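DNA polymerase (Pyrobaculum calidifontis, PDB 5MDN) probably catalyses DNA synthesis, adding deoxyribonucleotides from their triphosphates to a growing DNA strand with release of diphosphate. Local coordinates at residues T193-E198 / K220-D225; N231-D236 / L278-D283; V249-D254 / G258-S263; T292-A297 / M303-R308. One frame throughout, in Å; residues are numbered along the deposited sequence.

Contacts 1 to 3 lie in the family B exonuclease domain, and contact 4 follows closely in the chain. Contact 2 holds Asp-236 of the exonuclease metal site, a residue known to bind magnesium in this protein but carrying no ion in this model; separately, its Asn-231 side chain is about 6 Å from a magnesium ion bound here. Contact 4 touches contact 2 through Val-296 CG1 and Val-282 CG1, 4.1 Å apart, and sends the Arg-308 side chain to about 7 Å from that of Asp-169. Between contacts 1 and 3, centres 18 Å apart, the like-charged ends of Lys-220 and Arg-252 are modelled close together, an approach doubtful at this resolution. Contact 1 lies away from the annotated sites.

Contact 1: T193-E198 / K220-D225; sequences TSDGRE and KEFDPD
Thr-193 and Phe-222 meet across backbones that stay well apart: the nearest alpha-carbon pair, Thr-193 CA and Pro-224 CA, is 8.5 Å apart, which leaves the aromatic side chain to bridge the space. Phe-222 CG is anti to the backbone N (chi1 176°), and this carries the ring from the last turn of helix 209-222 into the bend of 193-198. Thr-193 CB sits over one ring face, 4.3 Å from the centroid and 20° off the normal, a CH-pi contact. The rim is met by polar groups. Asp-195 OD2 lies at the edge, 3.4 Å from Phe-222 CE1, with carboxylate and ring nearly perpendicular, while Arg-197 lays a guanidinium face near CD1. Asp-195 and Arg-197 also form a salt bridge, OD2 to NH2 at 3.5 Å. The bend is held from within by Thr-193 OG1, which accepts from Arg-197 N at 2.9 Å and from Gly-196 N, an ST motif. Ser-194 OG, beside the ring edge, bonds to Val-165 N. The arrangement is that of a beta-hairpin turn, joining antiparallel strands 186-193 and 198-202, packed on the C-terminal end of a helix in the RNase H-like exonuclease fold.

Contact 2: N231-D236 / L278-D283; sequences NSNGFD and LYNIVD
The Tyr-279 ring and the Asn-231 amide stand almost perpendicular, their planes 86° apart, with the two side chains running alongside and pointing the same way. Asn-231 OD1 reaches the ring obliquely, 3.3 Å from Tyr-279 CD2 and farther from CE2. Asn-231 has CG anti to its backbone N (chi1 -157°), which places OD1 beside the Tyr-279 ring. The second pair of flat groups is more nearly aligned: the amides of Asn-233 and Asn-280 are inclined by 33°, although their side chains cross at about a right angle. Asn-233 ND2 gives a weak hydrogen bond to Asn-280 OD1 at 3.3 Å. Behind these groups the backbones are close, Asn-231 CA lying 5.1 Å from Tyr-279 CA. Asn-231 is at the N-cap position of helix 232-247, and its O accepts from Phe-235 N at 3.0 Å. A beta carbon on Gly-234 would fall 2.2 Å from Asn-231 OD1, so the amide occupies room that only glycine leaves. Asp-277 links the two segments, accepting from Asn-233 N with OD2 and from Tyr-279 N with OD1. The sequence from Asn-231 to Asp-236 matches the Exo II pattern of family B polymerases. Chemically, the direct junction is neutral and weakly bonded, which implies that Asp-277 probably contributes more to the joining of the two segments than the asparagine pair does.

Contact 3: V249-D254 / G258-S263; sequences VPLRVD and GVPQQS
With CG placed between the backbone N and the carbonyl carbon (chi1 73°), the Asp-254 side chain brings its carboxylate to Gly-258. The result is a reciprocal pair of bonds. Asp-254 N gives a nearly straight bond to Gly-258 O at 3.1 Å (N-H...O 170°), and Gly-258 N gives one to Asp-254 OD1, meeting it from above the carboxylate plane, 46° out. The modelled length of this second bond, 2.5 Å from N to OD1, is too short to be taken literally at 2.80 Å resolution. Gly-258 O also receives a weak bond from Val-253 N and a CA-H...O contact from Arg-252 CA, so three groups gather round one oxygen. On the preceding residue, Leu-251 O is approached by Val-259 CA at 3.2 Å, again a CA-H...O contact. Apolar contacts lie beside these bonds: Val-253 CG2 is 3.6 Å from Pro-260 CG, and Leu-251 CG is 4.1 Å from Pro-260 CD, both side chains crossing the proline at about a right angle. With an alanine here in place of Asp-254, the amides of Gly-258 and Leu-256 would probably lose their shared acceptor and the turn from Asp-254 to Gly-258 would be freer to shift. The bond from Leu-256 N to Asp-254 OD1 fits an Asx turn, set in the loop that leads from helix 232-247 to the antiparallel strand pair 261-262 and 268-269 of the exonuclease domain.

Contact 4: T292-A297 / M303-R308; sequences TLDRVA and MKRSER
Asp-294 and Arg-305 form the central ion pair. Arg-305 NE donates to Asp-294 OD2 at 2.9 Å (N-H...O 142°), arriving nearly in line with the C-O bond, and the oxygen lies in the guanidinium plane. The carboxylate is almost coplanar with that guanidinium, the planes being 29° apart. Arg-295 joins as a third charge: its NH1 is 3.6 Å from Asp-294 OD2, which sits above the guanidinium face, a long, purely electrostatic pairing. The modelled closeness of the Arg-295 and Arg-305 NH2 atoms is doubtful at this resolution. A second layer fixes the acid: Thr-292 OG1, at the N-cap position, donates to Asp-294 OD1 at 2.9 Å and accepts from Arg-295 NH1, also at 2.9 Å, so one hydroxyl orients both partners. A leucine in place of Arg-305 would probably leave Asp-294 OD2 without the N-H that bonds to it and weaken the tie between the loop and the first turn of the helix. Asp-294 CB lies over one face of the Arg-308 guanidinium, 4.0 Å from Arg-308 NH1, while Arg-308 NH2 pairs with Asp-336 of helix 326-356. The whole is a salt-bridge network joining the first turn of helix 293-299 to the loop before helix 316-320.

Contact 1: T193-E198 / K220-D225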
loop_
_atom_site.group_PDB
_atom_site.type_symbol
_atom_site.label_atom_id
_atom_site.label_comp_id
_atom_site.label_asym_id
_atom_site.label_seq_id
_atom_site.Cartn_x
_atom_site.Cartn_y
_atom_site.Cartn_z
ATOM N N THR A 193 19.689 0.926 -13.507
ATOM C CA THR A 193 20.367 0.207 -12.441
ATOM C C THR A 193 21.017 1.190 -11.478
ATOM O O THR A 193 21.299 2.339 -11.822
ATOM C CB THR A 193 21.444 -0.749 -12.983
ATOM O OG1 THR A 193 22.602 0.001 -13.372
ATOM C CG2 THR A 193 20.929 -1.524 -14.184
ATOM N N SER A 194 21.247 0.713 -10.255
ATOM C CA SER A 194 21.902 1.544 -9.252
ATOM C C SER A 194 23.364 1.801 -9.598
ATOM O O SER A 194 23.933 2.806 -9.156
ATOM C CB SER A 194 21.788 0.890 -7.876
ATOM O OG SER A 194 22.224 -0.457 -7.913
ATOM N N ASP A 195 23.993 0.901 -10.359
ATOM C CA ASP A 195 25.329 1.172 -10.883
ATOM C C ASP A 195 25.345 2.450 -11.714
ATOM O O ASP A 195 26.243 3.287 -11.572
ATOM C CB ASP A 195 25.822 -0.014 -11.714
ATOM C CG ASP A 195 26.271 -1.183 -10.862
ATOM O OD1 ASP A 195 26.335 -1.029 -9.623
ATOM O OD2 ASP A 195 26.563 -2.254 -11.435
ATOM N N GLY A 196 24.351 2.614 -12.586
ATOM C CA GLY A 196 24.329 3.735 -13.503
ATOM C C GLY A 196 24.029 3.320 -14.928
ATOM O O GLY A 196 24.035 4.156 -15.839
ATOM N N ARG A 197 23.772 2.031 -15.138
ATOM C CA ARG A 197 23.486 1.526 -16.473
ATOM C C ARG A 197 22.043 1.813 -16.868
ATOM O O ARG A 197 21.134 1.834 -16.031
ATOM C CB ARG A 197 23.733 0.018 -16.555
ATOM C CG ARG A 197 25.116 -0.448 -16.128
ATOM C CD ARG A 197 25.223 -1.956 -16.313
ATOM N NE ARG A 197 26.041 -2.606 -15.296
ATOM C CZ ARG A 197 26.107 -3.924 -15.130
ATOM N NH1 ARG A 197 25.403 -4.730 -15.915
ATOM N NH2 ARG A 197 26.878 -4.437 -14.181
ATOM N N GLU A 198 21.841 2.032 -18.167
ATOM C CA GLU A 198 20.514 2.042 -18.764
ATOM C C GLU A 198 20.571 1.353 -20.119
ATOM O O GLU A 198 21.536 1.528 -20.866
ATOM C CB GLU A 198 19.975 3.465 -18.964
ATOM C CG GLU A 198 20.083 4.397 -17.772
ATOM C CD GLU A 198 19.443 5.746 -18.047
ATOM O OE1 GLU A 198 18.688 5.849 -19.037
ATOM O OE2 GLU A 198 19.695 6.700 -17.282
ATOM N N LYS A 220 20.049 -11.611 -15.197
ATOM C CA LYS A 220 21.056 -12.591 -14.807
ATOM C C LYS A 220 22.455 -11.987 -14.837
ATOM O O LYS A 220 23.309 -12.351 -14.017
ATOM C CB LYS A 220 20.979 -13.812 -15.726
ATOM C CG LYS A 220 19.662 -14.570 -15.658
ATOM C CD LYS A 220 19.741 -15.866 -16.448
ATOM C CE LYS A 220 19.991 -15.597 -17.921
ATOM N NZ LYS A 220 19.928 -16.845 -18.731
ATOM N N GLU A 221 22.701 -11.067 -15.769
ATOM C CA GLU A 221 24.019 -10.453 -15.900
ATOM C C GLU A 221 24.290 -9.513 -14.730
ATOM O O GLU A 221 25.356 -9.566 -14.106
ATOM C CB GLU A 221 24.092 -9.696 -17.233
ATOM C CG GLU A 221 25.458 -9.168 -17.647
ATOM C CD GLU A 221 26.433 -10.298 -17.923
ATOM O OE1 GLU A 221 25.966 -11.380 -18.346
ATOM O OE2 GLU A 221 27.652 -10.110 -17.726
ATOM N N PHE A 222 23.322 -8.646 -14.417
ATOM C CA PHE A 222 23.469 -7.673 -13.339
ATOM C C PHE A 222 23.303 -8.308 -11.960
ATOM O O PHE A 222 23.972 -7.898 -11.004
ATOM C CB PHE A 222 22.461 -6.539 -13.534
ATOM C CG PHE A 222 22.452 -5.524 -12.426
ATOM C CD1 PHE A 222 23.616 -4.876 -12.047
ATOM C CD2 PHE A 222 21.272 -5.209 -11.773
ATOM C CE1 PHE A 222 23.603 -3.939 -11.031
ATOM C CE2 PHE A 222 21.255 -4.274 -10.758
ATOM C CZ PHE A 222 22.420 -3.638 -10.388
ATOM N N ASP A 223 22.410 -9.299 -11.837
ATOM C CA ASP A 223 22.094 -9.976 -10.580
ATOM C C ASP A 223 21.581 -8.981 -9.542
ATOM O O ASP A 223 22.264 -8.719 -8.543
ATOM C CB ASP A 223 23.313 -10.728 -10.032
ATOM C CG ASP A 223 22.962 -11.643 -8.872
ATOM O OD1 ASP A 223 21.773 -12.001 -8.741
ATOM O OD2 ASP A 223 23.871 -12.002 -8.093
ATOM N N PRO A 224 20.399 -8.403 -9.741
ATOM C CA PRO A 224 19.892 -7.423 -8.778
ATOM C C PRO A 224 19.346 -8.082 -7.523
ATOM O O PRO A 224 18.840 -9.207 -7.544
ATOM C CB PRO A 224 18.774 -6.722 -9.558
ATOM C CG PRO A 224 18.254 -7.784 -10.460
ATOM C CD PRO A 224 19.456 -8.614 -10.854
ATOM N N ASP A 225 19.455 -7.353 -6.414
ATOM C CA ASP A 225 18.859 -7.784 -5.156
ATOM C C ASP A 225 17.416 -7.314 -5.023
ATOM O O ASP A 225 16.581 -8.025 -4.454
ATOM C CB ASP A 225 19.687 -7.267 -3.977
ATOM C CG ASP A 225 21.138 -7.701 -4.050
ATOM O OD1 ASP A 225 21.395 -8.924 -4.057
ATOM O OD2 ASP A 225 22.024 -6.820 -4.095
#

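Contact 2: N231-D236 / L278-D283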
loop_
_atom_site.group_PDB
_atom_site.type_symbol
_atom_site.label_atom_id
_atom_site.label_comp_id
_atom_site.label_asym_id
_atom_site.label_seq_id
_atom_site.Cartn_x
_atom_site.Cartn_y
_atom_site.Cartn_z
ATOM N N ASN A 231 3.475 -0.320 -10.795
ATOM C CA ASN A 231 2.396 -1.242 -11.150
ATOM C C ASN A 231 2.942 -2.511 -11.801
ATOM O O ASN A 231 2.311 -3.093 -12.688
ATOM C CB ASN A 231 1.356 -0.570 -12.053
ATOM C CG ASN A 231 -0.000 -1.248 -11.984
ATOM O OD1 ASN A 231 -0.435 -1.687 -10.917
ATOM N ND2 ASN A 231 -0.676 -1.335 -13.123
ATOM N N SER A 232 4.129 -2.942 -11.365
ATOM C CA SER A 232 4.732 -4.151 -11.918
ATOM C C SER A 232 3.936 -5.392 -11.538
ATOM O O SER A 232 3.805 -6.322 -12.344
ATOM C CB SER A 232 6.181 -4.276 -11.448
ATOM O OG SER A 232 6.263 -4.313 -10.034
ATOM N N ASN A 233 3.400 -5.432 -10.316
ATOM C CA ASN A 233 2.544 -6.547 -9.926
ATOM C C ASN A 233 1.201 -6.497 -10.643
ATOM O O ASN A 233 0.607 -7.544 -10.919
ATOM C CB ASN A 233 2.336 -6.552 -8.410
ATOM C CG ASN A 233 3.589 -6.941 -7.645
ATOM O OD1 ASN A 233 4.477 -7.607 -8.177
ATOM N ND2 ASN A 233 3.662 -6.528 -6.385
ATOM N N GLY A 234 0.707 -5.300 -10.950
ATOM C CA GLY A 234 -0.600 -5.164 -11.564
ATOM C C GLY A 234 -0.629 -5.538 -13.034
ATOM O O GLY A 234 -1.539 -6.244 -13.480
ATOM N N PHE A 235 0.351 -5.063 -13.804
ATOM C CA PHE A 235 0.362 -5.280 -15.248
ATOM C C PHE A 235 1.628 -5.980 -15.725
ATOM O O PHE A 235 1.534 -7.030 -16.370
ATOM C CB PHE A 235 0.183 -3.944 -15.982
ATOM C CG PHE A 235 0.015 -4.091 -17.471
ATOM C CD1 PHE A 235 1.118 -4.098 -18.311
ATOM C CD2 PHE A 235 -1.247 -4.220 -18.031
ATOM C CE1 PHE A 235 0.969 -4.233 -19.679
ATOM C CE2 PHE A 235 -1.405 -4.354 -19.401
ATOM C CZ PHE A 235 -0.295 -4.360 -20.225
ATOM N N ASP A 236 2.806 -5.410 -15.456
ATOM C CA ASP A 236 4.034 -5.834 -16.127
ATOM C C ASP A 236 4.302 -7.324 -15.936
ATOM O O ASP A 236 4.410 -8.076 -16.911
ATOM C CB ASP A 236 5.216 -5.002 -15.628
ATOM C CG ASP A 236 5.115 -3.543 -16.033
ATOM O OD1 ASP A 236 4.086 -3.156 -16.626
ATOM O OD2 ASP A 236 6.069 -2.784 -15.765
ATOM N N LEU A 278 6.168 -0.105 -6.578
ATOM C CA LEU A 278 6.002 1.185 -5.917
ATOM C C LEU A 278 4.554 1.650 -5.912
ATOM O O LEU A 278 4.179 2.453 -5.052
ATOM C CB LEU A 278 6.893 2.238 -6.577
ATOM C CG LEU A 278 8.390 1.928 -6.564
ATOM C CD1 LEU A 278 9.175 3.046 -7.230
ATOM C CD2 LEU A 278 8.875 1.696 -5.141
ATOM N N TYR A 279 3.731 1.178 -6.849
ATOM C CA TYR A 279 2.319 1.536 -6.820
ATOM C C TYR A 279 1.607 0.959 -5.602
ATOM O O TYR A 279 0.566 1.489 -5.198
ATOM C CB TYR A 279 1.627 1.076 -8.104
ATOM C CG TYR A 279 0.188 1.535 -8.225
ATOM C CD1 TYR A 279 -0.160 2.860 -8.001
ATOM C CD2 TYR A 279 -0.819 0.643 -8.571
ATOM C CE1 TYR A 279 -1.472 3.284 -8.110
ATOM C CE2 TYR A 279 -2.134 1.058 -8.684
ATOM C CZ TYR A 279 -2.454 2.378 -8.453
ATOM O OH TYR A 279 -3.762 2.789 -8.568
ATOM N N ASN A 280 2.140 -0.114 -5.014
ATOM C CA ASN A 280 1.571 -0.645 -3.780
ATOM C C ASN A 280 1.630 0.377 -2.650
ATOM O O ASN A 280 0.666 0.528 -1.891
ATOM C CB ASN A 280 2.304 -1.924 -3.378
ATOM C CG ASN A 280 2.027 -3.080 -4.316
ATOM O OD1 ASN A 280 2.862 -3.967 -4.493
ATOM N ND2 ASN A 280 0.844 -3.079 -4.921
ATOM N N ILE A 281 2.749 1.085 -2.516
ATOM C CA ILE A 281 2.906 2.005 -1.395
ATOM C C ILE A 281 2.301 3.381 -1.677
ATOM O O ILE A 281 1.774 4.021 -0.760
ATOM C CB ILE A 281 4.389 2.120 -0.997
ATOM C CG1 ILE A 281 4.538 2.941 0.286
ATOM C CG2 ILE A 281 5.221 2.724 -2.112
ATOM C CD1 ILE A 281 3.951 2.268 1.513
ATOM N N VAL A 282 2.350 3.860 -2.925
ATOM C CA VAL A 282 1.817 5.183 -3.227
ATOM C C VAL A 282 0.295 5.200 -3.179
ATOM O O VAL A 282 -0.304 6.271 -3.023
ATOM C CB VAL A 282 2.317 5.692 -4.595
ATOM C CG1 VAL A 282 3.837 5.639 -4.669
ATOM C CG2 VAL A 282 1.689 4.907 -5.733
ATOM N N ASP A 283 -0.349 4.040 -3.329
ATOM C CA ASP A 283 -1.800 3.970 -3.197
ATOM C C ASP A 283 -2.247 4.406 -1.807
ATOM O O ASP A 283 -3.369 4.896 -1.640
ATOM C CB ASP A 283 -2.281 2.550 -3.505
ATOM C CG ASP A 283 -3.739 2.502 -3.942
ATOM O OD1 ASP A 283 -4.471 3.490 -3.719
ATOM O OD2 ASP A 283 -4.155 1.473 -4.518
#

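Contact 3: V249-D254 / G258-S263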
loop_
_atom_site.group_PDB
_atom_site.type_symbol
_atom_site.label_atom_id
_atom_site.label_comp_id
_atom_site.label_asym_id
_atom_site.label_seq_id
_atom_site.Cartn_x
_atom_site.Cartn_y
_atom_site.Cartn_z
ATOM N N VAL A 249 9.806 -18.559 -24.844
ATOM C CA VAL A 249 11.082 -18.164 -24.257
ATOM C C VAL A 249 10.883 -18.048 -22.748
ATOM O O VAL A 249 10.020 -17.281 -22.299
ATOM C CB VAL A 249 11.618 -16.856 -24.867
ATOM C CG1 VAL A 249 10.574 -15.746 -24.829
ATOM C CG2 VAL A 249 12.897 -16.425 -24.154
ATOM N N PRO A 250 11.620 -18.803 -21.936
ATOM C CA PRO A 250 11.326 -18.832 -20.497
ATOM C C PRO A 250 11.769 -17.555 -19.798
ATOM O O PRO A 250 12.804 -16.969 -20.123
ATOM C CB PRO A 250 12.116 -20.048 -20.001
ATOM C CG PRO A 250 13.258 -20.159 -20.955
ATOM C CD PRO A 250 12.730 -19.705 -22.295
ATOM N N LEU A 251 10.962 -17.127 -18.829
ATOM C CA LEU A 251 11.203 -15.883 -18.098
ATOM C C LEU A 251 11.964 -16.174 -16.802
ATOM O O LEU A 251 11.499 -15.916 -15.694
ATOM C CB LEU A 251 9.881 -15.173 -17.821
ATOM C CG LEU A 251 9.898 -13.733 -17.301
ATOM C CD1 LEU A 251 10.722 -12.827 -18.206
ATOM C CD2 LEU A 251 8.481 -13.202 -17.146
ATOM N N ARG A 252 13.160 -16.736 -16.967
ATOM C CA ARG A 252 13.959 -17.233 -15.846
ATOM C C ARG A 252 14.792 -16.084 -15.293
ATOM O O ARG A 252 15.925 -15.855 -15.713
ATOM C CB ARG A 252 14.841 -18.393 -16.287
ATOM C CG ARG A 252 14.078 -19.608 -16.775
ATOM C CD ARG A 252 15.043 -20.704 -17.189
ATOM N NE ARG A 252 15.972 -20.245 -18.219
ATOM C CZ ARG A 252 17.246 -19.942 -17.990
ATOM N NH1 ARG A 252 17.745 -20.055 -16.767
ATOM N NH2 ARG A 252 18.023 -19.528 -18.983
ATOM N N VAL A 253 14.227 -15.354 -14.333
ATOM C CA VAL A 253 14.881 -14.171 -13.788
ATOM C C VAL A 253 15.328 -14.331 -12.337
ATOM O O VAL A 253 16.172 -13.544 -11.883
ATOM C CB VAL A 253 13.987 -12.921 -13.931
ATOM C CG1 VAL A 253 13.783 -12.582 -15.398
ATOM C CG2 VAL A 253 12.657 -13.137 -13.234
ATOM N N ASP A 254 14.804 -15.305 -11.594
ATOM C CA ASP A 254 15.180 -15.417 -10.192
ATOM C C ASP A 254 16.562 -16.063 -10.053
ATOM O O ASP A 254 17.185 -16.486 -11.031
ATOM C CB ASP A 254 14.090 -16.155 -9.406
ATOM C CG ASP A 254 14.032 -17.657 -9.684
ATOM O OD1 ASP A 254 15.044 -18.287 -10.054
ATOM O OD2 ASP A 254 12.936 -18.227 -9.501
ATOM N N GLY A 258 14.668 -19.706 -12.085
ATOM C CA GLY A 258 13.240 -19.922 -12.118
ATOM C C GLY A 258 12.481 -18.685 -12.581
ATOM O O GLY A 258 13.027 -17.591 -12.709
ATOM N N VAL A 259 11.189 -18.885 -12.824
ATOM C CA VAL A 259 10.319 -17.843 -13.365
ATOM C C VAL A 259 9.508 -17.219 -12.234
ATOM O O VAL A 259 9.327 -17.851 -11.181
ATOM C CB VAL A 259 9.405 -18.407 -14.465
ATOM C CG1 VAL A 259 10.222 -19.202 -15.472
ATOM C CG2 VAL A 259 8.312 -19.274 -13.856
ATOM N N PRO A 260 9.024 -15.986 -12.392
ATOM C CA PRO A 260 8.212 -15.375 -11.335
ATOM C C PRO A 260 6.898 -16.114 -11.126
ATOM O O PRO A 260 6.294 -16.638 -12.066
ATOM C CB PRO A 260 7.973 -13.950 -11.852
ATOM C CG PRO A 260 9.092 -13.701 -12.805
ATOM C CD PRO A 260 9.341 -15.026 -13.462
ATOM N N GLN A 261 6.461 -16.151 -9.871
ATOM C CA GLN A 261 5.184 -16.731 -9.484
ATOM C C GLN A 261 4.324 -15.653 -8.839
ATOM O O GLN A 261 4.831 -14.812 -8.090
ATOM C CB GLN A 261 5.375 -17.897 -8.505
ATOM C CG GLN A 261 6.365 -18.963 -8.957
ATOM C CD GLN A 261 5.815 -19.847 -10.060
ATOM O OE1 GLN A 261 4.610 -20.085 -10.141
ATOM N NE2 GLN A 261 6.705 -20.359 -10.904
ATOM N N GLN A 262 3.024 -15.677 -9.128
ATOM C CA GLN A 262 2.087 -14.797 -8.441
ATOM C C GLN A 262 1.757 -15.377 -7.071
ATOM O O GLN A 262 1.394 -16.551 -6.954
ATOM C CB GLN A 262 0.809 -14.613 -9.259
ATOM C CG GLN A 262 -0.193 -13.669 -8.612
ATOM C CD GLN A 262 -1.295 -13.234 -9.560
ATOM O OE1 GLN A 262 -2.458 -13.589 -9.375
ATOM N NE2 GLN A 262 -0.936 -12.452 -10.571
ATOM N N SER A 263 1.878 -14.550 -6.035
ATOM C CA SER A 263 1.735 -15.039 -4.670
ATOM C C SER A 263 0.767 -14.193 -3.850
ATOM O O SER A 263 -0.181 -13.613 -4.390
ATOM C CB SER A 263 3.103 -15.091 -3.986
ATOM O OG SER A 263 2.990 -15.565 -2.656
#

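Contact 4: T292-A297 / M303-R308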
loop_
_atom_site.group_PDB
_atom_site.type_symbol
_atom_site.label_atom_id
_atom_site.label_comp_id
_atom_site.label_asym_id
_atom_site.label_seq_id
_atom_site.Cartn_x
_atom_site.Cartn_y
_atom_site.Cartn_z
ATOM N N THR A 292 -0.692 8.491 -11.059
ATOM C CA THR A 292 0.086 8.004 -12.190
ATOM C C THR A 292 1.572 8.242 -11.932
ATOM O O THR A 292 1.958 9.098 -11.132
ATOM C CB THR A 292 -0.339 8.686 -13.492
ATOM O OG1 THR A 292 -0.129 10.098 -13.391
ATOM C CG2 THR A 292 -1.808 8.410 -13.785
ATOM N N LEU A 293 2.410 7.450 -12.610
ATOM C CA LEU A 293 3.857 7.544 -12.413
ATOM C C LEU A 293 4.363 8.967 -12.620
ATOM O O LEU A 293 5.154 9.479 -11.821
ATOM C CB LEU A 293 4.580 6.578 -13.354
ATOM C CG LEU A 293 6.112 6.636 -13.368
ATOM C CD1 LEU A 293 6.688 6.568 -11.958
ATOM C CD2 LEU A 293 6.685 5.524 -14.233
ATOM N N ASP A 294 3.915 9.625 -13.692
ATOM C CA ASP A 294 4.414 10.963 -14.000
ATOM C C ASP A 294 4.004 11.974 -12.936
ATOM O O ASP A 294 4.788 12.861 -12.578
ATOM C CB ASP A 294 3.919 11.402 -15.378
ATOM C CG ASP A 294 2.414 11.302 -15.514
ATOM O OD1 ASP A 294 1.881 10.176 -15.413
ATOM O OD2 ASP A 294 1.762 12.347 -15.724
ATOM N N ARG A 295 2.780 11.859 -12.417
ATOM C CA ARG A 295 2.305 12.825 -11.433
ATOM C C ARG A 295 2.837 12.536 -10.034
ATOM O O ARG A 295 3.069 13.473 -9.262
ATOM C CB ARG A 295 0.777 12.862 -11.438
ATOM C CG ARG A 295 0.200 13.390 -12.746
ATOM C CD ARG A 295 -1.316 13.390 -12.735
ATOM N NE ARG A 295 -1.882 13.874 -13.991
ATOM C CZ ARG A 295 -2.074 13.114 -15.064
ATOM N NH1 ARG A 295 -1.747 11.828 -15.034
ATOM N NH2 ARG A 295 -2.598 13.636 -16.164
ATOM N N VAL A 296 3.031 11.261 -9.685
ATOM C CA VAL A 296 3.679 10.938 -8.418
ATOM C C VAL A 296 5.146 11.348 -8.456
ATOM O O VAL A 296 5.694 11.842 -7.462
ATOM C CB VAL A 296 3.517 9.441 -8.096
ATOM C CG1 VAL A 296 4.308 9.070 -6.852
ATOM C CG2 VAL A 296 2.054 9.102 -7.905
ATOM N N ALA A 297 5.807 11.140 -9.598
ATOM C CA ALA A 297 7.195 11.562 -9.750
ATOM C C ALA A 297 7.358 13.054 -9.485
ATOM O O ALA A 297 8.341 13.479 -8.865
ATOM C CB ALA A 297 7.695 11.214 -11.151
ATOM N N MET A 303 11.128 14.193 -11.076
ATOM C CA MET A 303 11.064 14.634 -12.464
ATOM C C MET A 303 9.885 15.573 -12.664
ATOM O O MET A 303 8.764 15.256 -12.256
ATOM C CB MET A 303 10.937 13.442 -13.416
ATOM C CG MET A 303 11.244 13.779 -14.864
ATOM S SD MET A 303 11.474 12.317 -15.893
ATOM C CE MET A 303 13.000 11.675 -15.215
ATOM N N LYS A 304 10.140 16.718 -13.293
ATOM C CA LYS A 304 9.084 17.693 -13.515
ATOM C C LYS A 304 8.282 17.279 -14.742
ATOM O O LYS A 304 8.846 17.022 -15.811
ATOM C CB LYS A 304 9.652 19.100 -13.683
ATOM C CG LYS A 304 8.682 20.184 -13.232
ATOM C CD LYS A 304 9.399 21.374 -12.623
ATOM C CE LYS A 304 8.710 21.818 -11.341
ATOM N NZ LYS A 304 9.411 22.957 -10.687
ATOM N N ARG A 305 6.962 17.203 -14.575
ATOM C CA ARG A 305 6.076 16.770 -15.649
ATOM C C ARG A 305 6.182 17.664 -16.880
ATOM O O ARG A 305 6.064 17.178 -18.011
ATOM C CB ARG A 305 4.645 16.726 -15.120
ATOM C CG ARG A 305 3.638 15.995 -15.973
ATOM C CD ARG A 305 2.478 15.543 -15.095
ATOM N NE ARG A 305 1.278 15.229 -15.860
ATOM C CZ ARG A 305 0.392 16.141 -16.245
ATOM N NH1 ARG A 305 0.576 17.416 -15.932
ATOM N NH2 ARG A 305 -0.678 15.782 -16.940
ATOM N N SER A 306 6.417 18.963 -16.687
ATOM C CA SER A 306 6.569 19.871 -17.820
ATOM C C SER A 306 7.940 19.803 -18.480
ATOM O O SER A 306 8.090 20.296 -19.603
ATOM C CB SER A 306 6.290 21.309 -17.381
ATOM O OG SER A 306 7.191 21.718 -16.367
ATOM N N GLU A 307 8.941 19.214 -17.826
ATOM C CA GLU A 307 10.253 19.010 -18.431
ATOM C C GLU A 307 10.421 17.593 -18.972
ATOM O O GLU A 307 11.546 17.087 -19.047
ATOM C CB GLU A 307 11.369 19.329 -17.434
ATOM C CG GLU A 307 11.312 20.722 -16.828
ATOM C CD GLU A 307 12.438 20.961 -15.835
ATOM O OE1 GLU A 307 13.433 20.198 -15.866
ATOM O OE2 GLU A 307 12.327 21.911 -15.028
ATOM N N ARG A 308 9.321 16.941 -19.340
ATOM C CA ARG A 308 9.310 15.509 -19.601
ATOM C C ARG A 308 8.397 15.204 -20.779
ATOM O O ARG A 308 7.369 15.856 -20.977
ATOM C CB ARG A 308 8.847 14.712 -18.368
ATOM C CG ARG A 308 8.693 13.223 -18.633
ATOM C CD ARG A 308 7.333 12.730 -18.177
ATOM N NE ARG A 308 7.223 11.274 -18.243
ATOM C CZ ARG A 308 7.485 10.448 -17.238
ATOM N NH1 ARG A 308 7.874 10.925 -16.064
ATOM N NH2 ARG A 308 7.351 9.140 -17.408
#